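Endo-beta-1,2-glucanase (Talaromyces funiculosus, PDB 6IMV) hydrolyses internal beta-1,2-glucosidic linkages of beta-1,2-glucan chains and belongs to a distinct family of glycoside hydrolases. Local coordinates at residues G407-T417 and V493-C504; F210-C218 and D268-K276. All blocks are in the same frame, centred on the assembly; numbering follows the deposited sequence. Where two conformers were deposited one is given.

Interaction 1 of 2, residues G407-T417 and V493-C504; sequences GKKMQNIYGST and VPDTGLVDFTTC
Lys-409 crosses the Phe-501 ring at about a right angle, its CB over one face, 4.2 Å from the centroid, while Thr-417 OG1 lies at the ring edge, in plane. Beyond CG the lysine chain bends twice (chi3 92°, chi4 76°), which turns Lys-409 NZ back onto Val-499 O at 2.8 Å, almost in line with the C=O bond; Trp-66 O is a second acceptor. The same residue's backbone is gripped by Asp-500, whose OD1 takes a nearly straight bond from Lys-409 N (2.9 Å, 172°) on its anti side, with OD2 paired to Arg-16. Were Lys-409 replaced by an alanine, Val-499 O and Trp-66 O would probably lose their shared ammonium donor and a gap would open beside Phe-501 CE1. Lys-408 is bent at chi2 and lays its CG against Leu-498 O at 3.3 Å; its NZ reaches Asp-500 OD2 through a water. At the other end, Ile-413 CG2 rests 3.4 Å from Thr-503 O, and Cys-504, disulfide-bonded to Cys-15, packs on the backbone of Asn-412. An irregular C-terminal tail is thus strapped along a tight beta hairpin, whose type I turn, Asn-412 to Gly-415, also contains an Asx turn made by Asn-412 OD1.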
loop_
_atom_site.group_PDB
_atom_site.type_symbol
_atom_site.label_atom_id
_atom_site.label_comp_id
_atom_site.label_asym_id
_atom_site.label_seq_id
_atom_site.Cartn_x
_atom_site.Cartn_y
_atom_site.Cartn_z
ATOM N N GLY A 407 19.681 9.144 6.991
ATOM C CA GLY A 407 20.708 8.089 6.815
ATOM C C GLY A 407 21.420 8.245 5.483
ATOM O O GLY A 407 20.852 8.764 4.522
ATOM N N LYS A 408 22.694 7.844 5.423
ATOM C CA LYS A 408 23.454 7.959 4.184
ATOM C C LYS A 408 22.719 7.212 3.068
ATOM O O LYS A 408 22.228 6.106 3.280
ATOM C CB LYS A 408 24.879 7.425 4.358
ATOM C CG LYS A 408 25.749 8.270 5.271
ATOM C CD LYS A 408 26.017 9.631 4.697
ATOM C CE LYS A 408 26.634 10.571 5.699
ATOM N NZ LYS A 408 26.596 11.962 5.182
ATOM N N LYS A 409 22.634 7.873 1.904
ATOM C CA LYS A 409 22.045 7.363 0.660
ATOM C C LYS A 409 20.521 7.195 0.755
ATOM O O LYS A 409 19.950 6.559 -0.096
ATOM C CB LYS A 409 22.644 6.010 0.256
ATOM C CG LYS A 409 24.157 5.888 0.340
ATOM C CD LYS A 409 24.656 4.506 -0.059
ATOM C CE LYS A 409 25.003 4.411 -1.526
ATOM N NZ LYS A 409 26.304 5.058 -1.842
ATOM N N MET A 410 19.862 7.799 1.748
ATOM C CA MET A 410 18.454 7.494 1.984
ATOM C C MET A 410 17.529 8.534 1.332
ATOM O O MET A 410 16.304 8.383 1.385
ATOM C CB MET A 410 18.172 7.341 3.480
ATOM C CG MET A 410 18.649 5.994 4.016
ATOM S SD MET A 410 17.919 4.602 3.075
ATOM C CE MET A 410 16.220 4.667 3.641
ATOM N N GLN A 411 18.108 9.542 0.672
ATOM C CA GLN A 411 17.393 10.343 -0.322
ATOM C C GLN A 411 18.111 10.236 -1.669
ATOM O O GLN A 411 19.341 10.036 -1.745
ATOM C CB GLN A 411 17.281 11.818 0.072
ATOM C CG GLN A 411 16.426 12.074 1.299
ATOM C CD GLN A 411 16.326 13.549 1.604
ATOM O OE1 GLN A 411 17.287 14.187 2.057
ATOM N NE2 GLN A 411 15.151 14.112 1.343
ATOM N N ASN A 412 17.314 10.389 -2.734
ATOM C CA ASN A 412 17.781 10.346 -4.106
ATOM C C ASN A 412 16.934 11.322 -4.933
ATOM O O ASN A 412 15.972 11.880 -4.415
ATOM C CB ASN A 412 17.728 8.916 -4.652
ATOM C CG ASN A 412 16.344 8.316 -4.576
ATOM O OD1 ASN A 412 15.479 8.641 -5.387
ATOM N ND2 ASN A 412 16.127 7.434 -3.616
ATOM N N ILE A 413 17.272 11.471 -6.220
ATOM C CA ILE A 413 16.588 12.420 -7.125
ATOM C C ILE A 413 15.175 11.944 -7.473
ATOM O O ILE A 413 14.475 12.635 -8.219
ATOM C CB ILE A 413 17.404 12.680 -8.407
ATOM C CG1 ILE A 413 17.689 11.405 -9.206
ATOM C CG2 ILE A 413 18.679 13.442 -8.092
ATOM C CD1 ILE A 413 18.160 11.673 -10.618
ATOM N N TYR A 414 14.757 10.786 -6.941
ATOM C CA TYR A 414 13.375 10.309 -7.065
ATOM C C TYR A 414 12.697 10.223 -5.689
ATOM O O TYR A 414 11.673 9.539 -5.547
ATOM C CB TYR A 414 13.356 8.945 -7.767
ATOM C CG TYR A 414 14.294 8.820 -8.942
ATOM C CD1 TYR A 414 13.913 9.217 -10.214
ATOM C CD2 TYR A 414 15.581 8.318 -8.776
ATOM C CE1 TYR A 414 14.782 9.115 -11.293
ATOM C CE2 TYR A 414 16.451 8.192 -9.841
ATOM C CZ TYR A 414 16.051 8.595 -11.103
ATOM O OH TYR A 414 16.925 8.475 -12.138
ATOM N N GLY A 415 13.256 10.922 -4.691
ATOM C CA GLY A 415 12.702 10.968 -3.325
ATOM C C GLY A 415 13.423 10.017 -2.385
ATOM O O GLY A 415 14.638 9.875 -2.466
ATOM N N SER A 416 12.665 9.371 -1.492
ATOM C CA SER A 416 13.241 8.473 -0.480
ATOM C C SER A 416 13.763 7.186 -1.133
ATOM O O SER A 416 13.256 6.725 -2.180
ATOM C CB SER A 416 12.256 8.169 0.620
ATOM O OG SER A 416 11.120 7.457 0.134
ATOM N N THR A 417 14.795 6.620 -0.499
ATOM C CA THR A 417 15.375 5.340 -0.871
ATOM C C THR A 417 14.617 4.216 -0.144
ATOM O O THR A 417 14.057 4.439 0.946
ATOM C CB THR A 417 16.875 5.357 -0.554
ATOM O OG1 THR A 417 17.459 6.516 -1.150
ATOM C CG2 THR A 417 17.603 4.127 -1.038
ATOM N N VAL A 493 20.437 7.051 12.458
ATOM C CA VAL A 493 21.072 6.021 11.678
ATOM C C VAL A 493 22.578 6.284 11.738
ATOM O O VAL A 493 23.017 7.354 11.341
ATOM C CB VAL A 493 20.564 5.997 10.221
ATOM C CG1 VAL A 493 21.287 4.940 9.395
ATOM C CG2 VAL A 493 19.055 5.787 10.151
ATOM N N PRO A 494 23.413 5.341 12.235
ATOM C CA PRO A 494 24.863 5.546 12.252
ATOM C C PRO A 494 25.445 5.845 10.859
ATOM O O PRO A 494 24.981 5.285 9.858
ATOM C CB PRO A 494 25.395 4.193 12.771
ATOM C CG PRO A 494 24.253 3.621 13.574
ATOM C CD PRO A 494 23.022 4.037 12.799
ATOM N N ASP A 495 26.433 6.746 10.806
ATOM C CA ASP A 495 27.260 6.954 9.620
ATOM C C ASP A 495 28.526 6.105 9.761
ATOM O O ASP A 495 29.331 6.347 10.655
ATOM C CB ASP A 495 27.647 8.423 9.435
ATOM C CG ASP A 495 28.552 8.678 8.237
ATOM O OD1 ASP A 495 28.809 7.725 7.456
ATOM O OD2 ASP A 495 28.987 9.834 8.080
ATOM N N THR A 496 28.680 5.119 8.875
ATOM C CA THR A 496 29.763 4.149 8.949
ATOM C C THR A 496 30.703 4.275 7.744
ATOM O O THR A 496 31.535 3.410 7.534
ATOM C CB THR A 496 29.201 2.722 9.017
ATOM O OG1 THR A 496 28.533 2.455 7.780
ATOM C CG2 THR A 496 28.256 2.529 10.180
ATOM N N GLY A 497 30.548 5.325 6.939
ATOM C CA GLY A 497 31.391 5.495 5.767
ATOM C C GLY A 497 30.658 5.349 4.437
ATOM O O GLY A 497 31.259 5.559 3.380
ATOM N N LEU A 498 29.366 4.998 4.460
ATOM C CA LEU A 498 28.557 5.098 3.245
ATOM C C LEU A 498 28.545 6.557 2.792
ATOM O O LEU A 498 28.496 7.459 3.618
ATOM C CB LEU A 498 27.121 4.620 3.504
ATOM C CG LEU A 498 26.939 3.135 3.797
ATOM C CD1 LEU A 498 25.464 2.804 3.948
ATOM C CD2 LEU A 498 27.579 2.273 2.718
ATOM N N VAL A 499 28.514 6.765 1.475
ATOM C CA VAL A 499 28.566 8.093 0.867
ATOM C C VAL A 499 27.240 8.349 0.141
ATOM O O VAL A 499 26.776 7.502 -0.613
ATOM C CB VAL A 499 29.767 8.212 -0.096
ATOM C CG1 VAL A 499 29.859 9.606 -0.715
ATOM C CG2 VAL A 499 31.081 7.836 0.587
ATOM N N ASP A 500 26.650 9.531 0.355
ATOM C CA ASP A 500 25.422 9.916 -0.330
ATOM C C ASP A 500 25.622 9.774 -1.844
ATOM O O ASP A 500 26.746 9.916 -2.361
ATOM C CB ASP A 500 25.006 11.345 0.023
ATOM C CG ASP A 500 24.280 11.485 1.349
ATOM O OD1 ASP A 500 23.922 10.457 1.951
ATOM O OD2 ASP A 500 24.080 12.628 1.763
ATOM N N PHE A 501 24.516 9.510 -2.544
ATOM C CA PHE A 501 24.494 9.502 -4.002
ATOM C C PHE A 501 25.027 10.838 -4.533
ATOM O O PHE A 501 24.727 11.888 -3.980
ATOM C CB PHE A 501 23.073 9.244 -4.504
ATOM C CG PHE A 501 22.500 7.907 -4.113
ATOM C CD1 PHE A 501 23.172 6.729 -4.409
ATOM C CD2 PHE A 501 21.260 7.823 -3.497
ATOM C CE1 PHE A 501 22.633 5.496 -4.069
ATOM C CE2 PHE A 501 20.719 6.589 -3.167
ATOM C CZ PHE A 501 21.405 5.428 -3.452
ATOM N N THR A 502 25.796 10.798 -5.628
ATOM C CA THR A 502 26.486 11.995 -6.111
ATOM C C THR A 502 25.493 12.983 -6.733
ATOM O O THR A 502 25.821 14.149 -6.850
ATOM C CB THR A 502 27.629 11.654 -7.072
ATOM O OG1 THR A 502 27.101 10.913 -8.173
ATOM C CG2 THR A 502 28.732 10.872 -6.396
ATOM N N THR A 503 24.288 12.531 -7.118
ATOM C CA THR A 503 23.248 13.437 -7.655
ATOM C C THR A 503 22.337 13.993 -6.546
ATOM O O THR A 503 21.485 14.820 -6.834
ATOM C CB THR A 503 22.422 12.745 -8.746
ATOM O OG1 THR A 503 21.832 11.565 -8.190
ATOM C CG2 THR A 503 23.266 12.401 -9.955
ATOM N N CYS A 504 22.523 13.570 -5.286
ATOM C CA CYS A 504 21.638 13.966 -4.171
ATOM C C CYS A 504 22.423 13.994 -2.852
ATOM O O CYS A 504 22.383 13.022 -2.082
ATOM C CB CYS A 504 20.462 12.996 -4.058
ATOM S SG CYS A 504 19.116 13.563 -2.977
HETATM O O HOH W 1 23.996 5.981 7.234
HETATM O O HOH W 2 24.393 13.166 4.331
HETATM O O HOH W 3 29.031 4.491 -0.545
HETATM O O HOH W 4 22.061 10.407 -1.250
HETATM O O HOH W 5 19.881 10.104 -6.757
#

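Interaction 2 of 2, residues F210-C218 and D268-K276; sequences FYQGEGKVC and DIEALWEYK
Tyr-211 points its ring edge at Asp-268, with OD1 close to the ring plane, and the carboxylate is turned 80° against the ring. The phenol OH of Tyr-211 donates to Asp-268 OD1 at 2.7 Å, arriving from above the carboxylate plane. Gly-215 CA also lies at this ring's edge, and Gly-213 N sits over the centre of one face. Tyr-275 is covered on one face by Lys-216, whose CG stands 3.9 Å from the ring centroid in a CH-pi contact, offset toward the rim. The extended lysine chain runs on across the ring, bringing Lys-216 CE to 3.7 Å from Tyr-275 CE1.

Tyr-211 and Lys-216 belong to a beta hairpin, strands 211-213 and 216-217, whose type I' turn abuts helix 266-276; a classic bulge, Gln-212 and Gly-213 opposite Lys-216, adjoins the turn and shares its end residues, and strand 211-213 runs at 90° to the helix. The turn meets the helix through Gly-215, which has CA 3.4 Å from Ala-271 O in a C-H...O contact; any side chain there would collide with that carbonyl and with Tyr-275 CB. Gly-215 N donates in turn to Tyr-211 OH at 3.0 Å, so the hydroxyl joins the turn to Asp-268, whose OD2 is bonded to Ser-265. Tyr-211 lies against the turn and reaches the helix because chi1 (-174°) sets CG opposite the main-chain nitrogen. Deeper in, Leu-272 CD2 touches both Val-217 CG2, at 3.6 Å, and Tyr-211 CE1, while Val-217 packs also on Phe-254 and Leu-258 of helix 252-261.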
loop_
_atom_site.group_PDB
_atom_site.type_symbol
_atom_site.label_atom_id
_atom_site.label_comp_id
_atom_site.label_asym_id
_atom_site.label_seq_id
_atom_site.Cartn_x
_atom_site.Cartn_y
_atom_site.Cartn_z
ATOM N N PHE A 210 -12.798 -17.050 -6.447
ATOM C CA PHE A 210 -12.082 -16.965 -5.142
ATOM C C PHE A 210 -12.845 -17.571 -3.957
ATOM O O PHE A 210 -12.230 -17.798 -2.915
ATOM C CB PHE A 210 -11.731 -15.515 -4.801
ATOM C CG PHE A 210 -10.662 -14.914 -5.672
ATOM C CD1 PHE A 210 -9.321 -15.146 -5.406
ATOM C CD2 PHE A 210 -10.995 -14.092 -6.738
ATOM C CE1 PHE A 210 -8.336 -14.581 -6.203
ATOM C CE2 PHE A 210 -10.011 -13.519 -7.527
ATOM C CZ PHE A 210 -8.684 -13.764 -7.259
ATOM N N TYR A 211 -14.159 -17.792 -4.062
ATOM C CA TYR A 211 -14.917 -18.255 -2.889
ATOM C C TYR A 211 -15.075 -19.779 -2.931
ATOM O O TYR A 211 -15.797 -20.295 -3.764
ATOM C CB TYR A 211 -16.272 -17.545 -2.775
ATOM C CG TYR A 211 -17.015 -17.891 -1.510
ATOM C CD1 TYR A 211 -16.395 -17.752 -0.280
ATOM C CD2 TYR A 211 -18.306 -18.397 -1.528
ATOM C CE1 TYR A 211 -17.030 -18.094 0.902
ATOM C CE2 TYR A 211 -18.960 -18.738 -0.353
ATOM C CZ TYR A 211 -18.318 -18.587 0.868
ATOM O OH TYR A 211 -18.908 -18.917 2.053
ATOM N N GLN A 212 -14.404 -20.480 -2.010
ATOM C CA GLN A 212 -14.416 -21.950 -1.942
ATOM C C GLN A 212 -15.681 -22.449 -1.233
ATOM O O GLN A 212 -16.150 -23.539 -1.512
ATOM C CB GLN A 212 -13.200 -22.473 -1.180
ATOM C CG GLN A 212 -13.014 -23.979 -1.260
ATOM C CD GLN A 212 -11.823 -24.410 -0.446
ATOM O OE1 GLN A 212 -11.912 -24.584 0.770
ATOM N NE2 GLN A 212 -10.687 -24.561 -1.112
ATOM N N GLY A 213 -16.189 -21.655 -0.287
ATOM C CA GLY A 213 -17.359 -22.009 0.509
ATOM C C GLY A 213 -17.013 -22.067 1.986
ATOM O O GLY A 213 -15.842 -22.155 2.340
ATOM N N GLU A 214 -18.047 -22.000 2.834
ATOM C CA GLU A 214 -17.927 -22.067 4.280
ATOM C C GLU A 214 -16.943 -20.996 4.777
ATOM O O GLU A 214 -16.172 -21.244 5.696
ATOM C CB GLU A 214 -17.506 -23.474 4.688
ATOM C CG GLU A 214 -18.526 -24.524 4.299
ATOM C CD GLU A 214 -17.974 -25.932 4.199
ATOM O OE1 GLU A 214 -17.042 -26.280 4.967
ATOM O OE2 GLU A 214 -18.485 -26.692 3.356
ATOM N N GLY A 215 -16.988 -19.812 4.148
ATOM C CA GLY A 215 -16.233 -18.629 4.574
ATOM C C GLY A 215 -14.789 -18.631 4.099
ATOM O O GLY A 215 -14.028 -17.719 4.445
ATOM N N LYS A 216 -14.405 -19.641 3.303
ATOM C CA LYS A 216 -13.025 -19.807 2.857
ATOM C C LYS A 216 -12.852 -19.101 1.513
ATOM O O LYS A 216 -13.560 -19.403 0.551
ATOM C CB LYS A 216 -12.645 -21.288 2.783
ATOM C CG LYS A 216 -12.559 -21.967 4.140
ATOM C CD LYS A 216 -12.356 -23.469 4.106
ATOM C CE LYS A 216 -12.471 -24.077 5.490
ATOM N NZ LYS A 216 -11.900 -25.444 5.541
ATOM N N VAL A 217 -11.889 -18.173 1.470
ATOM C CA VAL A 217 -11.571 -17.373 0.287
ATOM C C VAL A 217 -10.110 -17.648 -0.074
ATOM O O VAL A 217 -9.246 -17.489 0.780
ATOM C CB VAL A 217 -11.813 -15.873 0.551
ATOM C CG1 VAL A 217 -11.365 -15.009 -0.628
ATOM C CG2 VAL A 217 -13.268 -15.577 0.904
ATOM N N CYS A 218 -9.830 -18.063 -1.320
ATOM C CA CYS A 218 -8.449 -18.390 -1.712
ATOM C C CYS A 218 -7.554 -17.146 -1.598
ATOM O O CYS A 218 -7.903 -16.087 -2.095
ATOM C CB CYS A 218 -8.320 -18.900 -3.142
ATOM S SG CYS A 218 -9.554 -20.128 -3.631
ATOM N N ASP A 268 -23.490 -17.216 3.664
ATOM C CA ASP A 268 -22.102 -17.210 3.214
ATOM C C ASP A 268 -21.377 -15.951 3.719
ATOM O O ASP A 268 -20.198 -16.026 4.058
ATOM C CB ASP A 268 -22.019 -17.321 1.692
ATOM C CG ASP A 268 -22.136 -18.751 1.196
ATOM O OD1 ASP A 268 -21.458 -19.629 1.760
ATOM O OD2 ASP A 268 -22.912 -18.976 0.273
ATOM N N ILE A 269 -22.084 -14.811 3.737
ATOM C CA ILE A 269 -21.574 -13.554 4.303
ATOM C C ILE A 269 -21.261 -13.770 5.790
ATOM O O ILE A 269 -20.184 -13.400 6.263
ATOM C CB ILE A 269 -22.557 -12.386 4.059
ATOM C CG1 ILE A 269 -22.651 -12.031 2.570
ATOM C CG2 ILE A 269 -22.183 -11.168 4.895
ATOM C CD1 ILE A 269 -23.826 -11.143 2.212
ATOM N N GLU A 270 -22.184 -14.401 6.521
ATOM C CA GLU A 270 -21.960 -14.683 7.938
ATOM C C GLU A 270 -20.748 -15.613 8.088
ATOM O O GLU A 270 -19.932 -15.426 8.985
ATOM C CB GLU A 270 -23.208 -15.280 8.591
ATOM C CG GLU A 270 -23.284 -14.989 10.078
ATOM C CD GLU A 270 -23.763 -13.580 10.390
ATOM O OE1 GLU A 270 -24.677 -13.094 9.682
ATOM O OE2 GLU A 270 -23.232 -12.964 11.337
ATOM N N ALA A 271 -20.618 -16.591 7.184
ATOM C CA ALA A 271 -19.495 -17.546 7.221
ATOM C C ALA A 271 -18.154 -16.829 6.969
ATOM O O ALA A 271 -17.154 -17.200 7.569
ATOM C CB ALA A 271 -19.724 -18.674 6.235
ATOM N N LEU A 272 -18.135 -15.807 6.097
ATOM C CA LEU A 272 -16.918 -15.014 5.858
ATOM C C LEU A 272 -16.370 -14.489 7.193
ATOM O O LEU A 272 -15.201 -14.654 7.492
ATOM C CB LEU A 272 -17.221 -13.837 4.921
ATOM C CG LEU A 272 -17.430 -14.166 3.444
ATOM C CD1 LEU A 272 -17.757 -12.896 2.666
ATOM C CD2 LEU A 272 -16.211 -14.853 2.846
ATOM N N TRP A 273 -17.242 -13.858 7.986
ATOM C CA TRP A 273 -16.819 -13.178 9.207
ATOM C C TRP A 273 -16.553 -14.188 10.328
ATOM O O TRP A 273 -15.634 -14.003 11.122
ATOM C CB TRP A 273 -17.822 -12.092 9.592
ATOM C CG TRP A 273 -17.786 -10.988 8.584
ATOM C CD1 TRP A 273 -18.683 -10.761 7.585
ATOM C CD2 TRP A 273 -16.758 -9.991 8.439
ATOM N NE1 TRP A 273 -18.290 -9.683 6.835
ATOM C CE2 TRP A 273 -17.118 -9.187 7.335
ATOM C CE3 TRP A 273 -15.594 -9.675 9.152
ATOM C CZ2 TRP A 273 -16.346 -8.106 6.917
ATOM C CZ3 TRP A 273 -14.831 -8.601 8.742
ATOM C CH2 TRP A 273 -15.202 -7.831 7.633
ATOM N N GLU A 274 -17.310 -15.286 10.334
ATOM C CA GLU A 274 -17.128 -16.335 11.316
ATOM C C GLU A 274 -15.750 -16.977 11.132
ATOM O O GLU A 274 -15.021 -17.169 12.090
ATOM C CB GLU A 274 -18.230 -17.379 11.182
ATOM C CG GLU A 274 -18.205 -18.412 12.290
ATOM C CD GLU A 274 -19.354 -19.402 12.227
ATOM O OE1 GLU A 274 -20.380 -19.076 11.579
ATOM O OE2 GLU A 274 -19.216 -20.496 12.815
ATOM N N TYR A 275 -15.409 -17.301 9.884
ATOM C CA TYR A 275 -14.167 -17.975 9.578
ATOM C C TYR A 275 -12.975 -17.045 9.854
ATOM O O TYR A 275 -11.879 -17.510 10.142
ATOM C CB TYR A 275 -14.159 -18.468 8.130
ATOM C CG TYR A 275 -12.992 -19.368 7.836
ATOM C CD1 TYR A 275 -12.948 -20.649 8.366
ATOM C CD2 TYR A 275 -11.914 -18.936 7.087
ATOM C CE1 TYR A 275 -11.873 -21.489 8.135
ATOM C CE2 TYR A 275 -10.837 -19.765 6.833
ATOM C CZ TYR A 275 -10.819 -21.046 7.358
ATOM O OH TYR A 275 -9.764 -21.870 7.129
ATOM N N LYS A 276 -13.209 -15.731 9.748
ATOM C CA LYS A 276 -12.191 -14.708 9.966
ATOM C C LYS A 276 -11.936 -14.478 11.460
ATOM O O LYS A 276 -10.851 -14.055 11.827
ATOM C CB LYS A 276 -12.607 -13.395 9.292
ATOM C CG LYS A 276 -12.157 -13.248 7.842
ATOM C CD LYS A 276 -12.816 -12.097 7.105
ATOM C CE LYS A 276 -12.539 -10.749 7.741
ATOM N NZ LYS A 276 -11.091 -10.469 7.852
HETATM O O HOH W 6 -13.510 -15.247 5.515
#

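How the interactions relate
Following the chain from the N terminus, interaction 2 comes first: the hairpin after helix 186-210 meets helix 266-276, closing a loop of 49 residues that contains helix 252-261. Interaction 1 opens later, at 407-417, and closes at 493-504 near the C terminus, spanning 75 residues. The two loops are in series, neither nested nor crossed. The centres of interactions 1 and 2 lie about 46 Å apart on opposite sides of the chain's centre, and the two contacts do not touch. Helix 461-475, inside the second loop, nevertheless packs against Trp-273 of the helix in interaction 2. Strand 427-432, in that same loop, ends at Thr-432 of the glucose pocket and pairs with strand 415-421, which begins within interaction 1.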